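Local coordinates for CofB (Escherichia coli, PDB 4QS4), which is the minor pilin that initiates assembly of the CFA/III pilus in enterotoxigenic strains and carries a type IV pilin fold, at residues T65-N70 with V135-T140; L127-I132 with F150-D155; P405-S410 with S457-T462. All coordinates share one frame; numbering follows the deposited sequence.

Overall arrangement
CofB is an elongated, multi-domain pilin, and its three contacts lie in two widely separated domains of the chain. Contacts 1 and 2 both lie in the N-terminal pilin domain, their centres about 20 Å apart, and share strand 127-136: contact 2 pairs its first half with strand 145-154, whereas contact 1 fastens a long loop to its far end. Contact 3 belongs to the C-terminal domain, where two strands of different sheets pack through their side chains. Its centre is about 84 Å from that of contact 1 and about 81 Å from that of contact 2, on the opposite side of the chain's centre. A sulfate, probably from the crystallisation liquor, sits on the loop of contact 1.

Contact 1. Residues T65-N70 with V135-T140; sequences TNKDLN and VATDNT. With SO4 (sulfate ion), chain F.
Lys67 NZ is gripped by two acceptors: it donates to the backbone oxygen Thr137 O at 2.7 Å and forms a salt bridge with Glu146. The hydrogen bond reaches the carbonyl from above its plane, 37° out of it, so the ammonium group leans over the peptide. The lysine chain runs nearly straight as far as CE, which brings Lys67 CE to 3.6 Å from Ala136 O; a bend at the last torsion (chi4 -74°) then swings NZ onto Thr137 O. Two partners should limit how far this otherwise exposed side chain can swing.

Beneath the lysine, Val135 points toward the loop. Its CG1, anti to the backbone N, rests 3.7 Å from Asn66 O and 3.8 Å from Lys67 CA, while CG2 lies 4.0 Å from Asn66 OD1, the two side chains crossing at about a right angle. Asn66 is the centre of an inverse gamma turn, closed by a weak bond from Lys67 N to Thr65 O; its OD1 is hydrogen-bonded to Thr64, and its buried backbone N has no partner in the model. Replacing Val135 by an alanine removes both methyls and would probably open a gap under this turn, leaving Asn66 and the root of Lys67 less firmly seated.

A sulfate, probably from the crystallisation liquor, lies against the backbone of residues 65-68 and is hydrogen-bonded to Ser71; its approach to Asp68 N is too short to be trusted in detail.

Within the pilin domain the loop 65-70 thus lies against the end of strand 127-136, with Arg147 of strand 145-154 binding Asn66 O and Leu69 reaching on to strands 185-191 and 226-233.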
loop_
_atom_site.group_PDB
_atom_site.type_symbol
_atom_site.label_atom_id
_atom_site.label_comp_id
_atom_site.label_asym_id
_atom_site.label_seq_id
_atom_site.Cartn_x
_atom_site.Cartn_y
_atom_site.Cartn_z
ATOM N N THR A 65 -10.299 42.809 6.854
ATOM C CA THR A 65 -11.003 43.101 5.603
ATOM C C THR A 65 -10.056 43.492 4.472
ATOM O O THR A 65 -10.502 43.971 3.422
ATOM C CB THR A 65 -12.030 44.227 5.822
ATOM O OG1 THR A 65 -11.380 45.368 6.382
ATOM C CG2 THR A 65 -13.123 43.760 6.784
ATOM N N ASN A 66 -8.758 43.270 4.674
ATOM C CA ASN A 66 -7.761 43.649 3.679
ATOM C C ASN A 66 -7.627 42.577 2.620
ATOM O O ASN A 66 -6.642 41.844 2.588
ATOM C CB ASN A 66 -6.400 43.976 4.321
ATOM C CG ASN A 66 -5.888 42.876 5.223
ATOM O OD1 ASN A 66 -6.631 42.335 6.039
ATOM N ND2 ASN A 66 -4.613 42.541 5.080
ATOM N N LYS A 67 -8.639 42.483 1.757
ATOM C CA LYS A 67 -8.644 41.516 0.642
ATOM C C LYS A 67 -7.478 41.768 -0.321
ATOM O O LYS A 67 -6.893 40.839 -0.874
ATOM C CB LYS A 67 -9.952 41.617 -0.145
ATOM C CG LYS A 67 -11.195 41.172 0.611
ATOM C CD LYS A 67 -12.431 41.841 0.022
ATOM C CE LYS A 67 -13.700 41.067 0.317
ATOM N NZ LYS A 67 -13.780 39.834 -0.515
ATOM N N ASP A 68 -7.168 43.038 -0.521
ATOM C CA ASP A 68 -6.033 43.454 -1.337
ATOM C C ASP A 68 -4.760 43.299 -0.501
ATOM O O ASP A 68 -4.664 43.852 0.599
ATOM C CB ASP A 68 -6.240 44.908 -1.789
ATOM C CG ASP A 68 -5.092 45.454 -2.631
ATOM O OD1 ASP A 68 -4.197 44.691 -3.050
ATOM O OD2 ASP A 68 -5.098 46.684 -2.866
ATOM N N LEU A 69 -3.802 42.542 -1.030
ATOM C CA LEU A 69 -2.503 42.323 -0.384
ATOM C C LEU A 69 -1.759 43.616 -0.063
ATOM O O LEU A 69 -0.946 43.644 0.856
ATOM C CB LEU A 69 -1.590 41.459 -1.270
ATOM C CG LEU A 69 -1.769 39.941 -1.344
ATOM C CD1 LEU A 69 -1.587 39.304 0.022
ATOM C CD2 LEU A 69 -3.116 39.565 -1.942
ATOM N N ASN A 70 -2.007 44.666 -0.843
ATOM C CA ASN A 70 -1.313 45.944 -0.678
ATOM C C ASN A 70 -2.033 46.956 0.212
ATOM O O ASN A 70 -1.478 48.003 0.509
ATOM C CB ASN A 70 -1.047 46.582 -2.049
ATOM C CG ASN A 70 -0.061 45.785 -2.879
ATOM O OD1 ASN A 70 0.783 45.065 -2.352
ATOM N ND2 ASN A 70 -0.157 45.925 -4.188
ATOM N N VAL A 135 -8.674 36.907 6.628
ATOM C CA VAL A 135 -9.270 37.867 5.699
ATOM C C VAL A 135 -10.654 37.383 5.248
ATOM O O VAL A 135 -10.773 36.337 4.610
ATOM C CB VAL A 135 -8.360 38.092 4.472
ATOM C CG1 VAL A 135 -8.977 39.107 3.513
ATOM C CG2 VAL A 135 -6.981 38.551 4.924
ATOM N N ALA A 136 -11.688 38.135 5.608
ATOM C CA ALA A 136 -13.075 37.780 5.280
ATOM C C ALA A 136 -13.406 38.020 3.811
ATOM O O ALA A 136 -13.008 39.034 3.222
ATOM C CB ALA A 136 -14.050 38.561 6.145
ATOM N N THR A 137 -14.172 37.095 3.245
ATOM C CA THR A 137 -14.704 37.242 1.890
ATOM C C THR A 137 -15.774 38.325 1.818
ATOM O O THR A 137 -15.932 38.963 0.779
ATOM C CB THR A 137 -15.291 35.911 1.388
ATOM O OG1 THR A 137 -14.378 34.857 1.699
ATOM C CG2 THR A 137 -15.508 35.945 -0.122
ATOM N N ASP A 138 -16.512 38.528 2.911
ATOM C CA ASP A 138 -17.540 39.574 2.961
ATOM C C ASP A 138 -17.734 40.088 4.393
ATOM O O ASP A 138 -17.066 39.616 5.312
ATOM C CB ASP A 138 -18.856 39.056 2.363
ATOM C CG ASP A 138 -19.298 37.741 2.965
ATOM O OD1 ASP A 138 -19.637 37.714 4.166
ATOM O OD2 ASP A 138 -19.314 36.734 2.227
ATOM N N ASN A 139 -18.649 41.043 4.576
ATOM C CA ASN A 139 -18.825 41.724 5.870
ATOM C C ASN A 139 -19.781 41.042 6.868
ATOM O O ASN A 139 -20.121 41.628 7.895
ATOM C CB ASN A 139 -19.249 43.192 5.652
ATOM C CG ASN A 139 -20.613 43.325 4.990
ATOM O OD1 ASN A 139 -21.158 42.353 4.460
ATOM N ND2 ASN A 139 -21.168 44.538 5.009
ATOM N N THR A 140 -20.201 39.811 6.583
ATOM C CA THR A 140 -21.104 39.090 7.476
ATOM C C THR A 140 -20.355 38.468 8.654
ATOM O O THR A 140 -19.170 38.121 8.549
ATOM C CB THR A 140 -21.849 37.962 6.741
ATOM O OG1 THR A 140 -20.896 37.020 6.231
ATOM C CG2 THR A 140 -22.677 38.519 5.595
HETATM S S SO4 F . -9.198 45.880 0.612
HETATM O O1 SO4 F . -9.049 46.855 -0.495
HETATM O O2 SO4 F . -9.284 46.612 1.899
HETATM O O3 SO4 F . -10.425 45.088 0.373
HETATM O O4 SO4 F . -8.042 44.976 0.654
#

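Contact 2. Residues L127-I132 with F150-D155; sequences LKIDRI and FILTFD
Asp130 and Arg131 both face a single residue, Ile151, making a classic beta bulge in an antiparallel pair. Ile151 serves the two in turn: its O accepts from Asp130 N at 2.9 Å, and its N donates to Arg131 O at the same length. Before the bulge, Lys128 and Thr153 form a hydrogen-bonded pair, the backbone N of each donating to the O of the other. The bulge points the CB of Asp130 toward the partner strand, where it meets Thr153 CB at 3.8 Å, while the carboxylate goes on to Arg191 and Trp199. Arg131 leaves the same face as Ile151 and runs alongside it, its chain extended from CG to NE; the guanidinium then pairs with Asp133 and makes a cation-pi contact with Phe80.

The two strands are the arms of the beta hairpin 127-136/145-154 in the antiparallel sheet of the type IV pilin fold, in which the long N-terminal helix, here 9-32, packs on one sheet face. Leu127, Ile129, Ile132, Phe150, Leu152 and Phe154 all project to that face. Ile129 CG1 and Leu152 CD2 are squeezed to 3.4 Å, closer than usual for carbons. Ile132 and Phe150 lie side by side, pointing the same way, with Ile132 CG1 3.8 Å from Phe150 CD1, and Ile129 CG2 meets that ring at its edge. Leu127 CD1 comes to the edge of Phe154, at 4.1 Å from its CD1. Helix 9-32 closes over this layer through Leu20 on Leu127 and Ile129, and through Ile24 and Ile27 on Phe150.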
loop_
_atom_site.group_PDB
_atom_site.type_symbol
_atom_site.label_atom_id
_atom_site.label_comp_id
_atom_site.label_asym_id
_atom_site.label_seq_id
_atom_site.Cartn_x
_atom_site.Cartn_y
_atom_site.Cartn_z
ATOM N N LEU A 127 12.278 33.937 15.852
ATOM C CA LEU A 127 11.179 34.023 14.888
ATOM C C LEU A 127 9.962 33.285 15.438
ATOM O O LEU A 127 9.986 32.060 15.574
ATOM C CB LEU A 127 11.599 33.438 13.536
ATOM C CG LEU A 127 10.720 33.777 12.327
ATOM C CD1 LEU A 127 10.756 35.264 12.000
ATOM C CD2 LEU A 127 11.146 32.976 11.107
ATOM N N LYS A 128 8.916 34.045 15.767
ATOM C CA LYS A 128 7.677 33.511 16.335
ATOM C C LYS A 128 6.474 34.029 15.544
ATOM O O LYS A 128 6.556 35.079 14.903
ATOM C CB LYS A 128 7.528 33.947 17.799
ATOM C CG LYS A 128 8.682 33.552 18.711
ATOM C CD LYS A 128 8.473 34.082 20.124
ATOM C CE LYS A 128 9.706 33.869 20.986
ATOM N NZ LYS A 128 9.509 34.290 22.403
ATOM N N ILE A 129 5.363 33.296 15.596
ATOM C CA ILE A 129 4.095 33.786 15.061
ATOM C C ILE A 129 3.499 34.746 16.087
ATOM O O ILE A 129 3.194 34.343 17.210
ATOM C CB ILE A 129 3.090 32.649 14.775
ATOM C CG1 ILE A 129 3.658 31.676 13.745
ATOM C CG2 ILE A 129 1.770 33.227 14.266
ATOM C CD1 ILE A 129 2.925 30.352 13.679
ATOM N N ASP A 130 3.352 36.014 15.703
ATOM C CA ASP A 130 2.909 37.059 16.626
ATOM C C ASP A 130 1.426 37.388 16.461
ATOM O O ASP A 130 0.792 37.901 17.383
ATOM C CB ASP A 130 3.745 38.333 16.422
ATOM C CG ASP A 130 3.559 39.344 17.551
ATOM O OD1 ASP A 130 3.599 38.937 18.734
ATOM O OD2 ASP A 130 3.373 40.547 17.264
ATOM N N ARG A 131 0.879 37.080 15.287
ATOM C CA ARG A 131 -0.462 37.521 14.929
ATOM C C ARG A 131 -0.953 36.770 13.695
ATOM O O ARG A 131 -0.161 36.402 12.828
ATOM C CB ARG A 131 -0.431 39.034 14.671
ATOM C CG ARG A 131 -1.627 39.615 13.942
ATOM C CD ARG A 131 -1.459 41.115 13.749
ATOM N NE ARG A 131 -2.240 41.600 12.611
ATOM C CZ ARG A 131 -2.438 42.886 12.329
ATOM N NH1 ARG A 131 -1.926 43.850 13.102
ATOM N NH2 ARG A 131 -3.165 43.215 11.268
ATOM N N ILE A 132 -2.260 36.540 13.639
ATOM C CA ILE A 132 -2.898 35.865 12.512
ATOM C C ILE A 132 -4.077 36.711 12.035
ATOM O O ILE A 132 -4.876 37.162 12.845
ATOM C CB ILE A 132 -3.397 34.458 12.911
ATOM C CG1 ILE A 132 -2.231 33.617 13.436
ATOM C CG2 ILE A 132 -4.069 33.752 11.734
ATOM C CD1 ILE A 132 -2.647 32.301 14.062
ATOM N N PHE A 150 -0.095 35.081 8.283
ATOM C CA PHE A 150 0.665 34.866 9.503
ATOM C C PHE A 150 1.773 35.895 9.583
ATOM O O PHE A 150 2.619 35.968 8.698
ATOM C CB PHE A 150 1.259 33.462 9.523
ATOM C CG PHE A 150 0.222 32.388 9.573
ATOM C CD1 PHE A 150 -0.211 31.881 10.790
ATOM C CD2 PHE A 150 -0.341 31.904 8.402
ATOM C CE1 PHE A 150 -1.179 30.884 10.836
ATOM C CE2 PHE A 150 -1.309 30.916 8.443
ATOM C CZ PHE A 150 -1.729 30.409 9.658
ATOM N N ILE A 151 1.741 36.695 10.637
ATOM C CA ILE A 151 2.762 37.704 10.864
ATOM C C ILE A 151 3.809 37.101 11.791
ATOM O O ILE A 151 3.511 36.763 12.938
ATOM C CB ILE A 151 2.178 38.990 11.474
ATOM C CG1 ILE A 151 1.310 39.728 10.434
ATOM C CG2 ILE A 151 3.305 39.902 11.958
ATOM C CD1 ILE A 151 -0.037 39.088 10.160
ATOM N N LEU A 152 5.018 36.947 11.269
ATOM C CA LEU A 152 6.127 36.403 12.029
ATOM C C LEU A 152 6.988 37.536 12.559
ATOM O O LEU A 152 7.539 38.307 11.781
ATOM C CB LEU A 152 6.964 35.486 11.145
ATOM C CG LEU A 152 6.198 34.314 10.538
ATOM C CD1 LEU A 152 7.150 33.377 9.823
ATOM C CD2 LEU A 152 5.409 33.569 11.605
ATOM N N THR A 153 7.075 37.647 13.880
ATOM C CA THR A 153 7.911 38.659 14.517
ATOM C C THR A 153 9.353 38.168 14.578
ATOM O O THR A 153 9.610 37.002 14.891
ATOM C CB THR A 153 7.419 39.017 15.937
ATOM O OG1 THR A 153 8.127 40.167 16.417
ATOM C CG2 THR A 153 7.615 37.857 16.922
ATOM N N PHE A 154 10.288 39.058 14.265
ATOM C CA PHE A 154 11.708 38.741 14.348
ATOM C C PHE A 154 12.324 39.479 15.532
ATOM O O PHE A 154 12.413 40.707 15.529
ATOM C CB PHE A 154 12.437 39.105 13.057
ATOM C CG PHE A 154 13.873 38.667 13.042
ATOM C CD1 PHE A 154 14.199 37.337 12.826
ATOM C CD2 PHE A 154 14.901 39.580 13.261
ATOM C CE1 PHE A 154 15.523 36.920 12.822
ATOM C CE2 PHE A 154 16.228 39.171 13.257
ATOM C CZ PHE A 154 16.540 37.839 13.037
ATOM N N ASP A 155 12.738 38.716 16.542
ATOM C CA ASP A 155 13.278 39.262 17.782
ATOM C C ASP A 155 14.807 39.276 17.710
ATOM O O ASP A 155 15.480 38.329 18.130
ATOM C CB ASP A 155 12.774 38.433 18.975
ATOM C CG ASP A 155 12.752 39.219 20.271
ATOM O OD1 ASP A 155 13.771 39.869 20.601
ATOM O OD2 ASP A 155 11.711 39.176 20.965
#

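Contact 3. Residues P405-S410 with S457-T462; sequences PRLSAS and SKWYIT
Leu407 and Trp459 form the tight part of this contact, their side chains running antiparallel to one another, with the leucine CB and CD1 over one face of the indole. Leu407 CB sits 3.7 Å from the centroid of the six-membered ring, only 8° off its normal, a CH-pi contact, and CD1 reaches on to the five-membered ring, 3.7 Å from Trp459 CG. With Leu407 CG anti to the backbone N (chi1 -175°), the branch is carried along the indole while CD2 is left to meet Ile461 CD1 at 3.8 Å. At the edge of the six-membered ring, Pro405 O lies near the plane, 3.7 Å from Trp459 CH2, and Pro405 CB is 3.9 Å from CZ2. The indole N-H, Trp459 NE1, donates to Gln392 OE1, while Gln392 NE2 donates to Arg406 O.

Toward Ala409 the fit slackens. Its CB comes no nearer than 4.5 Å to Ile461 CG2, and the alanine is partly exposed, in contrast to the buried leucine and tryptophan.

No hydrogen bond links the segments, whose axes stay 9.4 Å apart: this is face-to-face packing of two sheets in the C-terminal domain. Strand 404-414 is bonded instead to strand 484-493, and strand 458-469 to strand 387-390, with Leu389, Val452 and Ile488 also touching Leu407.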
loop_
_atom_site.group_PDB
_atom_site.type_symbol
_atom_site.label_atom_id
_atom_site.label_comp_id
_atom_site.label_asym_id
_atom_site.label_seq_id
_atom_site.Cartn_x
_atom_site.Cartn_y
_atom_site.Cartn_z
ATOM N N PRO A 405 11.349 -28.094 -14.801
ATOM C CA PRO A 405 10.274 -29.031 -15.089
ATOM C C PRO A 405 10.475 -30.344 -14.341
ATOM O O PRO A 405 11.609 -30.823 -14.224
ATOM C CB PRO A 405 10.375 -29.255 -16.605
ATOM C CG PRO A 405 11.293 -28.201 -17.124
ATOM C CD PRO A 405 12.186 -27.822 -15.985
ATOM N N ARG A 406 9.374 -30.906 -13.843
ATOM C CA ARG A 406 9.404 -32.136 -13.061
ATOM C C ARG A 406 8.370 -33.143 -13.570
ATOM O O ARG A 406 7.307 -32.776 -14.108
ATOM C CB ARG A 406 9.155 -31.839 -11.578
ATOM C CG ARG A 406 10.210 -30.961 -10.903
ATOM C CD ARG A 406 11.572 -31.635 -10.784
ATOM N NE ARG A 406 11.454 -32.919 -10.104
ATOM C CZ ARG A 406 11.358 -33.085 -8.784
ATOM N NH1 ARG A 406 11.400 -32.052 -7.953
ATOM N NH2 ARG A 406 11.217 -34.300 -8.291
ATOM N N LEU A 407 8.701 -34.420 -13.420
ATOM C CA LEU A 407 7.788 -35.482 -13.761
ATOM C C LEU A 407 8.089 -36.718 -12.924
ATOM O O LEU A 407 9.253 -37.101 -12.734
ATOM C CB LEU A 407 7.858 -35.809 -15.252
ATOM C CG LEU A 407 6.851 -36.838 -15.787
ATOM C CD1 LEU A 407 6.508 -36.547 -17.238
ATOM C CD2 LEU A 407 7.344 -38.274 -15.649
ATOM N N SER A 408 7.019 -37.324 -12.426
ATOM C CA SER A 408 7.088 -38.587 -11.713
ATOM C C SER A 408 6.017 -39.521 -12.254
ATOM O O SER A 408 5.075 -39.080 -12.895
ATOM C CB SER A 408 6.862 -38.353 -10.222
ATOM O OG SER A 408 8.063 -37.961 -9.591
ATOM N N ALA A 409 6.183 -40.812 -11.983
ATOM C CA ALA A 409 5.261 -41.854 -12.415
ATOM C C ALA A 409 5.004 -42.831 -11.256
ATOM O O ALA A 409 5.953 -43.311 -10.608
ATOM C CB ALA A 409 5.838 -42.596 -13.607
ATOM N N SER A 410 3.727 -43.095 -10.992
ATOM C CA SER A 410 3.308 -44.028 -9.946
ATOM C C SER A 410 2.487 -45.156 -10.562
ATOM O O SER A 410 1.703 -44.920 -11.481
ATOM C CB SER A 410 2.486 -43.299 -8.881
ATOM O OG SER A 410 3.275 -42.317 -8.223
ATOM N N SER A 457 13.701 -30.933 -24.767
ATOM C CA SER A 457 12.268 -30.689 -24.990
ATOM C C SER A 457 11.332 -31.902 -24.826
ATOM O O SER A 457 10.116 -31.757 -24.983
ATOM C CB SER A 457 12.080 -30.082 -26.380
ATOM O OG SER A 457 12.565 -30.971 -27.361
ATOM N N LYS A 458 11.871 -33.076 -24.496
ATOM C CA LYS A 458 11.049 -34.290 -24.355
ATOM C C LYS A 458 11.269 -35.015 -23.020
ATOM O O LYS A 458 12.380 -35.026 -22.498
ATOM C CB LYS A 458 11.342 -35.255 -25.503
ATOM C CG LYS A 458 11.121 -34.674 -26.890
ATOM C CD LYS A 458 9.648 -34.433 -27.169
ATOM C CE LYS A 458 9.433 -33.988 -28.607
ATOM N NZ LYS A 458 7.996 -34.093 -28.987
ATOM N N TRP A 459 10.190 -35.596 -22.483
ATOM C CA TRP A 459 10.240 -36.537 -21.360
ATOM C C TRP A 459 10.112 -37.933 -21.940
ATOM O O TRP A 459 9.265 -38.165 -22.810
ATOM C CB TRP A 459 9.053 -36.360 -20.396
ATOM C CG TRP A 459 9.095 -35.169 -19.495
ATOM C CD1 TRP A 459 8.276 -34.086 -19.553
ATOM C CD2 TRP A 459 9.954 -34.963 -18.368
ATOM N NE1 TRP A 459 8.585 -33.200 -18.553
ATOM C CE2 TRP A 459 9.613 -33.713 -17.809
ATOM C CE3 TRP A 459 10.984 -35.705 -17.784
ATOM C CZ2 TRP A 459 10.270 -33.184 -16.697
ATOM C CZ3 TRP A 459 11.643 -35.176 -16.678
ATOM C CH2 TRP A 459 11.279 -33.929 -16.145
ATOM N N TYR A 460 10.931 -38.860 -21.458
ATOM C CA TYR A 460 10.852 -40.258 -21.889
ATOM C C TYR A 460 10.649 -41.161 -20.681
ATOM O O TYR A 460 11.511 -41.232 -19.801
ATOM C CB TYR A 460 12.132 -40.690 -22.608
ATOM C CG TYR A 460 12.515 -39.854 -23.801
ATOM C CD1 TYR A 460 11.950 -40.084 -25.052
ATOM C CD2 TYR A 460 13.480 -38.856 -23.688
ATOM C CE1 TYR A 460 12.321 -39.329 -26.156
ATOM C CE2 TYR A 460 13.857 -38.099 -24.785
ATOM C CZ TYR A 460 13.271 -38.334 -26.011
ATOM O OH TYR A 460 13.661 -37.575 -27.095
ATOM N N ILE A 461 9.520 -41.854 -20.658
ATOM C CA ILE A 461 9.196 -42.769 -19.572
ATOM C C ILE A 461 9.200 -44.189 -20.124
ATOM O O ILE A 461 8.508 -44.489 -21.104
ATOM C CB ILE A 461 7.821 -42.464 -18.959
ATOM C CG1 ILE A 461 7.674 -40.958 -18.722
ATOM C CG2 ILE A 461 7.640 -43.264 -17.665
ATOM C CD1 ILE A 461 6.243 -40.524 -18.531
ATOM N N THR A 462 10.008 -45.045 -19.514
ATOM C CA THR A 462 10.151 -46.425 -19.952
ATOM C C THR A 462 10.132 -47.331 -18.730
ATOM O O THR A 462 10.246 -46.857 -17.597
ATOM C CB THR A 462 11.463 -46.647 -20.733
ATOM O OG1 THR A 462 12.585 -46.316 -19.904
ATOM C CG2 THR A 462 11.494 -45.783 -21.993
#